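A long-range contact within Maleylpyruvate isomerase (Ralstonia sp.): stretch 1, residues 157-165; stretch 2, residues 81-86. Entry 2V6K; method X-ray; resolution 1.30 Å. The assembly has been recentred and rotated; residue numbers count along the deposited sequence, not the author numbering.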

# COMPACT_ATOMS: atom_id res chain seq x y z
N SER A 157 -5.38 -17.74 3.52
CA SER A 157 -5.62 -16.94 2.31
C SER A 157 -5.03 -17.57 1.06
O SER A 157 -5.57 -17.42 -0.03
CB SER A 157 -5.06 -15.53 2.47
OG SER A 157 -5.74 -14.80 3.48
N PHE A 158 -3.91 -18.25 1.23
CA PHE A 158 -3.20 -18.88 0.13
C PHE A 158 -2.59 -20.18 0.63
O PHE A 158 -1.91 -20.21 1.65
CB PHE A 158 -2.09 -17.95 -0.39
CG PHE A 158 -1.36 -18.49 -1.59
CD1 PHE A 158 -1.81 -18.21 -2.87
CD2 PHE A 158 -0.24 -19.29 -1.43
CE1 PHE A 158 -1.15 -18.72 -3.99
CE2 PHE A 158 0.43 -19.81 -2.53
CZ PHE A 158 -0.03 -19.52 -3.82
N GLY A 159 -2.84 -21.26 -0.11
CA GLY A 159 -2.33 -22.57 0.29
C GLY A 159 -2.83 -22.99 1.66
O GLY A 159 -3.91 -22.59 2.09
N ASP A 160 -2.03 -23.80 2.36
CA ASP A 160 -2.46 -24.33 3.66
C ASP A 160 -1.48 -24.01 4.79
O ASP A 160 -1.44 -24.69 5.82
CB ASP A 160 -2.73 -25.84 3.58
CG ASP A 160 -3.62 -26.33 4.71
OD1 ASP A 160 -4.59 -25.63 5.08
OD2 ASP A 160 -3.34 -27.43 5.24
N THR A 161 -0.70 -22.95 4.58
CA THR A 161 0.11 -22.36 5.63
C THR A 161 -0.17 -20.86 5.70
O THR A 161 -0.56 -20.25 4.69
CB THR A 161 1.62 -22.58 5.40
OG1 THR A 161 2.01 -21.93 4.18
CG2 THR A 161 1.97 -24.07 5.33
N PRO A 162 -0.01 -20.25 6.88
CA PRO A 162 -0.16 -18.79 6.93
C PRO A 162 0.87 -18.10 6.05
O PRO A 162 2.01 -18.56 5.94
CB PRO A 162 0.09 -18.46 8.41
CG PRO A 162 -0.19 -19.74 9.13
CD PRO A 162 0.26 -20.83 8.22
N THR A 163 0.45 -17.02 5.41
CA THR A 163 1.34 -16.20 4.58
C THR A 163 1.20 -14.75 5.00
O THR A 163 0.37 -14.41 5.86
CB THR A 163 1.01 -16.32 3.07
OG1 THR A 163 -0.32 -15.84 2.84
CG2 THR A 163 1.16 -17.75 2.57
N LEU A 164 1.99 -13.87 4.39
CA LEU A 164 1.84 -12.47 4.76
C LEU A 164 0.45 -11.91 4.45
O LEU A 164 0.02 -10.96 5.10
CB LEU A 164 2.98 -11.57 4.27
CG LEU A 164 3.34 -11.39 2.80
CD1 LEU A 164 2.34 -10.51 2.07
CD2 LEU A 164 4.74 -10.79 2.72
N ALA A 165 -0.28 -12.50 3.50
CA ALA A 165 -1.65 -12.04 3.24
C ALA A 165 -2.51 -12.16 4.51
O ALA A 165 -3.29 -11.25 4.82
CB ALA A 165 -2.28 -12.80 2.08
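Stretch 2 81-86: PALLPA

This is a small contact between an irregular segment and a loop that leads into a helix, held by one direct backbone hydrogen bond, two bridging waters and a few apolar side chains, with 320 Å² buried over both sides. Stretch 2 has no regular helix or strand; it runs as an irregular, mostly extended segment, with a cis peptide bond before Pro 81 and a local bend at Leu 83 (phi/psi -103/-2). The order of pairing ascends together from Ala 82 with Pro 162 to Leu 84 with Leu 164, then breaks at Pro 85, which meets Phe 158. The nearest CA pair is that of Thr 163 and Leu 83, 4.1 Å apart.

The central link is Leu 164 N to Leu 83 O, a hydrogen bond of 2.9 Å with an angle of 155° at the hydrogen. Helix-start amides lack the acceptor one turn earlier, so a loop carbonyl can take this one. Thr 163, at the N-cap, accepts a weak bond of 3.4 Å at its OG1 from Ala 165 N, and its CB packs 3.2 Å from Leu 83 O.

Where the carbonyls of Pro 162 and Ala 82 approach each other, O to O at 3.9 Å, two acceptors cannot bond directly, and water supplies the protons. Water 1 donates to Pro 162 O at 2.8 Å and Ala 82 O at 3.2 Å; water 2 donates to the same two oxygens and accepts from Thr 161 OG1 at 2.6 Å.

Apolar packing continues to one side of these waters. Leu 84 leaves its backbone sideways, but its end comes nearer, placing CD2 3.7 Å from Leu 164 CG. Pro 85 points toward stretch 1, and its CG meets Phe 158 CE2 at 3.6 Å, oblique to the ring.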

# COMPACT_ATOMS: atom_id res chain seq x y z
N PRO A 81 9.32 -19.90 9.45
CA PRO A 81 8.60 -20.48 8.32
C PRO A 81 8.40 -19.44 7.23
O PRO A 81 8.26 -18.25 7.52
CB PRO A 81 7.25 -20.84 8.94
CG PRO A 81 7.03 -19.80 9.98
CD PRO A 81 8.41 -19.56 10.56
N ALA A 82 8.38 -19.89 5.98
CA ALA A 82 8.18 -18.98 4.85
C ALA A 82 6.79 -18.35 4.90
O ALA A 82 5.79 -19.05 5.08
CB ALA A 82 8.38 -19.71 3.54
N LEU A 83 6.74 -17.03 4.75
CA LEU A 83 5.47 -16.30 4.66
C LEU A 83 5.12 -15.91 3.22
O LEU A 83 4.07 -15.31 2.97
CB LEU A 83 5.48 -15.07 5.56
CG LEU A 83 5.74 -15.35 7.05
CD1 LEU A 83 5.69 -14.06 7.85
CD2 LEU A 83 4.76 -16.37 7.61
N LEU A 84 6.01 -16.23 2.29
CA LEU A 84 5.73 -16.07 0.87
C LEU A 84 6.02 -17.38 0.16
O LEU A 84 6.96 -18.08 0.53
CB LEU A 84 6.58 -14.96 0.26
CG LEU A 84 6.12 -13.54 0.56
CD1 LEU A 84 7.14 -12.53 0.06
CD2 LEU A 84 4.75 -13.27 -0.07
N PRO A 85 5.21 -17.73 -0.85
CA PRO A 85 5.53 -18.93 -1.62
C PRO A 85 6.76 -18.74 -2.50
O PRO A 85 7.23 -17.62 -2.68
CB PRO A 85 4.27 -19.17 -2.46
CG PRO A 85 3.53 -17.92 -2.45
CD PRO A 85 3.98 -17.06 -1.32
N ALA A 86 7.26 -19.84 -3.04
CA ALA A 86 8.51 -19.84 -3.78
C ALA A 86 8.34 -19.49 -5.26
O ALA A 86 9.30 -19.06 -5.91
CB ALA A 86 9.21 -21.17 -3.63
O HOH W 1 3.77 -20.17 7.35
O HOH W 2 3.59 -19.84 3.85